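Local coordinates for tyrosinase (Aspergillus oryzae, PDB 6JU8), which probably oxidises L-tyrosine and L-dopa to L-dopaquinone with molecular oxygen at a dinuclear copper centre, a step in melanin formation, at residues Tyr64-Thr76 and Thr208-Thr220. The protein carries 1 engineered substitution. Sequence-based numbering, arbitrary orientation.
With CU (copper (II) ion), chain C.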
ATOM      1  N   TYR A  64     -11.751   8.408  18.151  1.00 10.20           N
ATOM      2  CA  TYR A  64     -10.337   8.274  17.802  1.00  9.88           C
ATOM      3  C   TYR A  64      -9.716   9.591  17.376  1.00  9.48           C
ATOM      4  O   TYR A  64      -8.612   9.966  17.805  1.00  9.91           O
ATOM      5  CB  TYR A  64     -10.198   7.230  16.685  1.00  9.73           C
ATOM      6  CG  TYR A  64      -8.741   6.910  16.373  1.00  9.68           C
ATOM      7  CD1 TYR A  64      -8.069   5.885  17.042  1.00  9.69           C
ATOM      8  CD2 TYR A  64      -8.063   7.636  15.402  1.00  9.83           C
ATOM      9  CE1 TYR A  64      -6.748   5.594  16.747  1.00 10.21           C
ATOM     10  CE2 TYR A  64      -6.731   7.362  15.099  1.00 10.03           C
ATOM     11  CZ  TYR A  64      -6.091   6.350  15.787  1.00 10.60           C
ATOM     12  OH  TYR A  64      -4.771   6.072  15.484  1.00 12.87           O
ATOM     13  N   PHE A  65     -10.431  10.331  16.520  1.00  9.48           N
ATOM     14  CA  PHE A  65      -9.898  11.591  16.035  1.00  9.61           C
ATOM     15  C   PHE A  65      -9.559  12.508  17.216  1.00  9.10           C
ATOM     16  O   PHE A  65      -8.504  13.120  17.288  1.00 10.37           O
ATOM     17  CB  PHE A  65     -10.888  12.309  15.098  1.00 11.10           C
ATOM     18  CG  PHE A  65     -10.318  13.595  14.552  1.00  9.95           C
ATOM     19  CD1 PHE A  65     -10.322  14.762  15.312  1.00 11.44           C
ATOM     20  CD2 PHE A  65      -9.766  13.630  13.267  1.00 11.33           C
ATOM     21  CE1 PHE A  65      -9.775  15.946  14.827  1.00 12.32           C
ATOM     22  CE2 PHE A  65      -9.215  14.798  12.787  1.00 12.51           C
ATOM     23  CZ  PHE A  65      -9.237  15.950  13.544  1.00 12.30           C
ATOM     24  N   ARG A  66     -10.487  12.638  18.174  1.00 10.02           N
ATOM     25  CA  ARG A  66     -10.239  13.565  19.276  1.00  9.86           C
ATOM     26  C   ARG A  66      -9.163  13.058  20.217  1.00  8.71           C
ATOM     27  O   ARG A  66      -8.414  13.867  20.787  1.00  9.79           O
ATOM     28  CB  ARG A  66     -11.543  13.844  20.019  1.00 10.74           C
ATOM     29  CG  ARG A  66     -12.590  14.597  19.217  1.00 12.21           C
ATOM     30  CD  ARG A  66     -12.235  16.057  18.966  1.00 12.52           C
ATOM     31  NE  ARG A  66     -11.910  16.798  20.187  1.00 13.24           N
ATOM     32  CZ  ARG A  66     -12.800  17.232  21.060  1.00 13.99           C
ATOM     33  NH1 ARG A  66     -14.100  16.985  20.898  1.00 14.15           N
ATOM     34  NH2 ARG A  66     -12.408  17.894  22.154  1.00 16.79           N
ATOM     35  N   LEU A  67      -9.059  11.753  20.442  1.00  9.02           N
ATOM     36  CA  LEU A  67      -7.965  11.221  21.257  1.00  9.33           C
ATOM     37  C   LEU A  67      -6.609  11.434  20.604  1.00  9.38           C
ATOM     38  O   LEU A  67      -5.669  11.903  21.264  1.00  9.42           O
ATOM     39  CB  LEU A  67      -8.193   9.722  21.509  1.00 10.06           C
ATOM     40  CG  LEU A  67      -9.405   9.427  22.392  1.00 10.97           C
ATOM     41  CD1 LEU A  67      -9.707   7.942  22.362  1.00 13.03           C
ATOM     42  CD2 LEU A  67      -9.128   9.900  23.822  1.00 12.92           C
ATOM     43  N   ALA A  68      -6.504  11.156  19.303  1.00  8.99           N
ATOM     44  CA  ALA A  68      -5.294  11.482  18.555  1.00  9.36           C
ATOM     45  C   ALA A  68      -5.028  12.984  18.553  1.00  8.41           C
ATOM     46  O   ALA A  68      -3.878  13.432  18.570  1.00  9.82           O
ATOM     47  CB  ALA A  68      -5.419  10.976  17.133  1.00  9.71           C
ATOM     48  N   GLY A  69      -6.091  13.791  18.561  1.00 10.00           N
ATOM     49  CA  GLY A  69      -5.938  15.235  18.535  1.00  9.94           C
ATOM     50  C   GLY A  69      -5.320  15.778  19.797  1.00 10.30           C
ATOM     51  O   GLY A  69      -4.778  16.886  19.788  1.00 13.04           O
ATOM     52  N   ILE A  70      -5.334  15.033  20.902  1.00  9.44           N
ATOM     53  CA  ILE A  70      -4.659  15.527  22.116  1.00  9.77           C
ATOM     54  C   ILE A  70      -3.209  15.809  21.840  1.00  8.81           C
ATOM     55  O   ILE A  70      -2.631  16.771  22.362  1.00 10.99           O
ATOM     56  CB  ILE A  70      -4.809  14.474  23.244  1.00 10.08           C
ATOM     57  CG1 ILE A  70      -6.262  14.386  23.733  1.00 10.51           C
ATOM     58  CG2 ILE A  70      -3.862  14.791  24.386  1.00 11.03           C
ATOM     59  CD1 ILE A  70      -6.568  13.184  24.589  1.00 10.58           C
ATOM     60  N   HIS A  71      -2.579  14.941  21.055  1.00  9.62           N
ATOM     61  CA  HIS A  71      -1.129  14.970  20.865  1.00  9.02           C
ATOM     62  C   HIS A  71      -0.678  16.226  20.122  1.00  9.07           C
ATOM     63  O   HIS A  71       0.350  16.792  20.459  1.00 13.42           O
ATOM     64  CB  HIS A  71      -0.738  13.721  20.085  1.00  9.65           C
ATOM     65  CG  HIS A  71       0.718  13.479  19.916  1.00  8.57           C
ATOM     66  ND1 HIS A  71       1.332  13.731  18.698  1.00 10.14           N
ATOM     67  CD2 HIS A  71       1.680  13.038  20.748  1.00 11.30           C
ATOM     68  CE1 HIS A  71       2.627  13.421  18.824  1.00 12.16           C
ATOM     69  NE2 HIS A  71       2.865  13.001  20.045  1.00 12.65           N
ATOM     70  N   GLY A  72      -1.399  16.649  19.081  1.00 10.18           N
ATOM     71  CA  GLY A  72      -0.945  17.660  18.147  1.00 10.31           C
ATOM     72  C   GLY A  72      -2.084  18.391  17.475  1.00  8.86           C
ATOM     73  O   GLY A  72      -2.983  18.917  18.128  1.00 10.35           O
ATOM     74  N   ALA A  73      -2.005  18.472  16.150  1.00  9.32           N
ATOM     75  CA  ALA A  73      -3.031  19.151  15.364  1.00  9.67           C
ATOM     76  C   ALA A  73      -4.352  18.417  15.530  1.00  9.35           C
ATOM     77  O   ALA A  73      -4.343  17.178  15.658  1.00  9.92           O
ATOM     78  CB  ALA A  73      -2.616  19.210  13.895  1.00  9.76           C
ATOM     79  N   PRO A  74      -5.501  19.079  15.482  1.00  9.51           N
ATOM     80  CA  PRO A  74      -5.673  20.488  15.119  1.00  9.82           C
ATOM     81  C   PRO A  74      -5.518  21.505  16.241  1.00 10.87           C
ATOM     82  O   PRO A  74      -5.887  22.681  16.077  1.00 13.31           O
ATOM     83  CB  PRO A  74      -7.132  20.519  14.601  1.00 11.93           C
ATOM     84  CG  PRO A  74      -7.813  19.450  15.419  1.00 12.05           C
ATOM     85  CD  PRO A  74      -6.799  18.348  15.560  1.00  9.82           C
ATOM     86  N   TRP A  75      -4.983  21.093  17.377  1.00 11.06           N
ATOM     87  CA  TRP A  75      -4.600  21.983  18.459  1.00 11.78           C
ATOM     88  C   TRP A  75      -5.806  22.580  19.176  1.00 12.69           C
ATOM     89  O   TRP A  75      -5.825  23.779  19.463  1.00 16.86           O
ATOM     90  CB  TRP A  75      -3.658  23.076  17.934  1.00 12.94           C
ATOM     91  CG  TRP A  75      -2.484  22.541  17.164  1.00 11.97           C
ATOM     92  CD1 TRP A  75      -1.512  21.675  17.599  1.00 12.81           C
ATOM     93  CD2 TRP A  75      -2.153  22.873  15.816  1.00 11.85           C
ATOM     94  NE1 TRP A  75      -0.601  21.437  16.594  1.00 12.62           N
ATOM     95  CE2 TRP A  75      -0.976  22.165  15.483  1.00 11.97           C
ATOM     96  CE3 TRP A  75      -2.751  23.700  14.860  1.00 12.55           C
ATOM     97  CZ2 TRP A  75      -0.364  22.246  14.227  1.00 12.62           C
ATOM     98  CZ3 TRP A  75      -2.150  23.777  13.618  1.00 14.19           C
ATOM     99  CH2 TRP A  75      -0.976  23.068  13.311  1.00 13.43           C
ATOM    100  N   THR A  76      -6.788  21.742  19.502  1.00 11.31           N
ATOM    101  CA  THR A  76      -8.000  22.196  20.157  1.00 12.28           C
ATOM    102  C   THR A  76      -8.042  21.766  21.625  1.00 11.68           C
ATOM    103  O   THR A  76      -7.207  21.022  22.100  1.00 11.93           O
ATOM    104  CB  THR A  76      -9.276  21.637  19.488  1.00 14.64           C
ATOM    105  OG1 THR A  76      -9.363  20.229  19.758  1.00 16.50           O
ATOM    106  CG2 THR A  76      -9.264  21.805  17.979  1.00 19.02           C
ATOM    107  N   THR A 208     -10.625  19.747   5.474  1.00 12.46           N
ATOM    108  CA  THR A 208     -11.945  20.361   5.292  1.00 14.61           C
ATOM    109  C   THR A 208     -12.925  20.022   6.401  1.00 13.11           C
ATOM    110  O   THR A 208     -14.134  20.271   6.276  1.00 17.16           O
ATOM    111  CB  THR A 208     -12.546  20.001   3.914  1.00 15.65           C
ATOM    112  OG1 THR A 208     -12.764  18.595   3.800  1.00 18.50           O
ATOM    113  CG2 THR A 208     -11.585  20.419   2.815  1.00 20.24           C
ATOM    114  N   LEU A 209     -12.443  19.430   7.493  1.00 13.42           N
ATOM    115  CA  LEU A 209     -13.301  19.135   8.638  1.00 13.75           C
ATOM    116  C   LEU A 209     -13.889  20.399   9.231  1.00 14.24           C
ATOM    117  O   LEU A 209     -13.326  21.482   9.110  1.00 15.61           O
ATOM    118  CB  LEU A 209     -12.483  18.410   9.723  1.00 13.15           C
ATOM    119  CG  LEU A 209     -11.934  17.054   9.253  1.00 12.40           C
ATOM    120  CD1 LEU A 209     -10.997  16.510  10.319  1.00 13.75           C
ATOM    121  CD2 LEU A 209     -13.095  16.123   8.935  1.00 16.71           C
ATOM    122  N   GLU A 210     -15.036  20.258   9.915  1.00 14.50           N
ATOM    123  CA  GLU A 210     -15.637  21.462  10.481  1.00 16.79           C
ATOM    124  C   GLU A 210     -14.718  22.115  11.510  1.00 18.19           C
ATOM    125  O   GLU A 210     -13.974  21.439  12.234  1.00 16.06           O
ATOM    126  CB  GLU A 210     -16.968  21.106  11.126  1.00 21.99           C
ATOM    127  CG  GLU A 210     -16.891  20.144  12.292  1.00 28.18           C
ATOM    128  CD  GLU A 210     -18.149  20.170  13.144  1.00 32.67           C
ATOM    129  OE1 GLU A 210     -18.047  19.889  14.356  1.00 45.47           O
ATOM    130  OE2 GLU A 210     -19.230  20.490  12.609  1.00 29.71           O
ATOM    131  N   ARG A 211     -14.795  23.441  11.596  1.00 18.04           N
ATOM    132  CA  ARG A 211     -14.046  24.185  12.603  1.00 17.53           C
ATOM    133  C   ARG A 211     -14.395  23.710  14.003  1.00 17.51           C
ATOM    134  O   ARG A 211     -15.566  23.418  14.266  1.00 19.55           O
ATOM    135  CB  ARG A 211     -14.358  25.685  12.503  1.00 23.59           C
ATOM    136  N   PRO A 212     -13.436  23.654  14.922  1.00 17.23           N
ATOM    137  CA  PRO A 212     -12.037  24.020  14.746  1.00 15.56           C
ATOM    138  C   PRO A 212     -11.109  22.844  14.449  1.00 13.95           C
ATOM    139  O   PRO A 212      -9.928  22.878  14.814  1.00 14.15           O
ATOM    140  CB  PRO A 212     -11.701  24.563  16.158  1.00 19.28           C
ATOM    141  CG  PRO A 212     -12.474  23.671  17.069  1.00 19.46           C
ATOM    142  CD  PRO A 212     -13.735  23.278  16.328  1.00 20.71           C
ATOM    143  N   TYR A 213     -11.588  21.787  13.794  1.00 11.64           N
ATOM    144  CA  TYR A 213     -10.893  20.513  13.725  1.00 11.22           C
ATOM    145  C   TYR A 213     -10.100  20.289  12.446  1.00 11.21           C
ATOM    146  O   TYR A 213      -9.443  19.248  12.337  1.00 12.56           O
ATOM    147  CB  TYR A 213     -11.883  19.348  13.865  1.00 13.12           C
ATOM    148  CG  TYR A 213     -12.607  19.413  15.188  1.00 13.55           C
ATOM    149  CD1 TYR A 213     -11.906  19.192  16.365  1.00 15.06           C
ATOM    150  CD2 TYR A 213     -13.956  19.720  15.291  1.00 16.40           C
ATOM    151  CE1 TYR A 213     -12.502  19.255  17.601  1.00 18.62           C
ATOM    152  CE2 TYR A 213     -14.576  19.786  16.526  1.00 22.89           C
ATOM    153  CZ  TYR A 213     -13.846  19.552  17.678  1.00 18.58           C
ATOM    154  OH  TYR A 213     -14.450  19.600  18.916  1.00 25.74           O
ATOM    155  N   ALA A 214     -10.156  21.191  11.478  1.00 12.14           N
ATOM    156  CA  ALA A 214      -9.445  20.973  10.220  1.00 11.75           C
ATOM    157  C   ALA A 214      -7.937  20.842  10.451  1.00 12.36           C
ATOM    158  O   ALA A 214      -7.318  21.596  11.214  1.00 15.08           O
ATOM    159  CB  ALA A 214      -9.718  22.116   9.242  1.00 13.93           C
ATOM    160  N   ILE A 215      -7.339  19.849   9.786  1.00 11.71           N
ATOM    161  CA  ILE A 215      -5.910  19.594   9.818  1.00 12.02           C
ATOM    162  C   ILE A 215      -5.260  20.421   8.715  1.00 12.50           C
ATOM    163  O   ILE A 215      -5.588  20.246   7.545  1.00 14.87           O
ATOM    164  CB  ILE A 215      -5.608  18.098   9.592  1.00 14.14           C
ATOM    165  CG1 ILE A 215      -6.312  17.179  10.598  1.00 14.72           C
ATOM    166  CG2 ILE A 215      -4.100  17.829   9.563  1.00 16.45           C
ATOM    167  CD1 ILE A 215      -5.814  17.298  12.019  1.00 19.33           C
ATOM    168  N   THR A 216      -4.344  21.315   9.048  1.00 12.37           N
ATOM    169  CA  THR A 216      -3.614  22.083   8.047  1.00 12.48           C
ATOM    170  C   THR A 216      -2.428  21.301   7.502  1.00 11.84           C
ATOM    171  O   THR A 216      -2.035  20.278   8.037  1.00 11.53           O
ATOM    172  CB  THR A 216      -3.103  23.410   8.634  1.00 13.25           C
ATOM    173  OG1 THR A 216      -2.152  23.149   9.663  1.00 14.61           O
ATOM    174  CG2 THR A 216      -4.257  24.193   9.274  1.00 17.45           C
ATOM    175  N   SER A 217      -1.842  21.825   6.425  1.00 11.93           N
ATOM    176  CA  SER A 217      -0.486  21.410   6.081  1.00 12.36           C
ATOM    177  C   SER A 217       0.434  21.704   7.275  1.00 10.79           C
ATOM    178  O   SER A 217       0.113  22.486   8.177  1.00 12.77           O
ATOM    179  CB  SER A 217       0.025  22.108   4.838  1.00 12.68           C
ATOM    180  OG  SER A 217       0.150  23.517   4.992  1.00 15.27           O
ATOM    181  N   GLN A 218       1.579  21.024   7.287  1.00 10.34           N
ATOM    182  CA  GLN A 218       2.509  21.098   8.397  1.00 10.77           C
ATOM    183  C   GLN A 218       3.922  21.351   7.896  1.00 11.42           C
ATOM    184  O   GLN A 218       4.504  20.583   7.128  1.00 13.82           O
ATOM    185  CB  GLN A 218       2.450  19.791   9.195  1.00 11.71           C
ATOM    186  CG  GLN A 218       1.049  19.442   9.669  1.00 11.47           C
ATOM    187  CD  GLN A 218       0.476  20.415  10.673  1.00 12.17           C
ATOM    188  OE1 GLN A 218       1.188  21.084  11.431  1.00 12.67           O
ATOM    189  NE2 GLN A 218      -0.852  20.472  10.743  1.00 12.99           N
ATOM    190  N   LYS A 219       4.513  22.476   8.284  1.00 14.01           N
ATOM    191  CA  LYS A 219       5.784  22.946   7.733  1.00 15.46           C
ATOM    192  C   LYS A 219       6.925  22.179   8.414  1.00 15.82           C
ATOM    193  O   LYS A 219       6.923  22.072   9.636  1.00 22.82           O
ATOM    194  CB  LYS A 219       6.008  24.449   7.877  1.00 17.88           C
ATOM    195  CG  LYS A 219       7.177  24.988   7.047  1.00 19.55           C
ATOM    196  CD  LYS A 219       7.397  26.450   7.343  1.00 24.55           C
ATOM    197  CE  LYS A 219       6.261  27.370   6.953  1.00 27.52           C
ATOM    198  NZ  LYS A 219       5.782  27.219   5.558  1.00 34.03           N
ATOM    199  N   THR A 220       7.806  21.648   7.580  1.00 14.89           N
ATOM    200  CA  THR A 220       8.905  20.809   8.047  1.00 16.15           C
ATOM    201  C   THR A 220      10.170  21.201   7.301  1.00 12.26           C
ATOM    202  O   THR A 220      10.091  21.703   6.185  1.00 16.01           O
ATOM    203  CB  THR A 220       8.627  19.321   7.738  0.68 18.82           C
ATOM    204  OG1 THR A 220       9.655  18.477   8.268  0.68 26.64           O
ATOM    205  CG2 THR A 220       8.628  19.075   6.237  0.68 22.77           C
TER
HETATM  206 CU    CU C 501       4.343  12.562  21.514  0.51 14.86          CU
HETATM  207  O   HOH W   1      -7.979  24.568  16.322  1.00 28.93           O
HETATM  208  O   HOH W   2       5.128  11.409  20.184  1.00 22.12           O
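In the central domain of the tyrosinase fold, the segment carrying a copper ligand, helix 64-69 and the loop after it, packs through F65, P74 and W75 against the loop 209-217 and the start of strand 218-222. The F65 ring, swung out with CG anti to the backbone N (chi1 -178°), sits among L209, Y213 and I215; its CE2 lies 3.5 Å from L209 CD1. P74, behind a cis peptide bond, lays CB 3.5 Å from Y213 O and rests CD against I215 CD1 at 3.8 Å. The end of the Y213 ring reaches R66, CE1 touching CD, and its OH lies over one face of the guanidinium, 3.3 Å from R66 NH1, at an angle too poor for a hydrogen bond, with the two planes 38° apart. The arginine's charge is met by E77 in a salt bridge, and NH1 donates to L58 O. In the same segment, between F65 and A73 in sequence, H71 binds one ion of the dinuclear copper centre through NE2 at 2.1 Å, together with H98 and H107. At the far end the amide of Q218 meets the W75 indole, OE1 at the ring's edge 3.4 Å from CZ2 and the planes 69° apart. Q218, its chain bent at chi2, also donates from NE2 to T216 O at 3.0 Å, from above the carbonyl plane. T76 CG2 touches P212, and one water donates to both P74 O and P212 O.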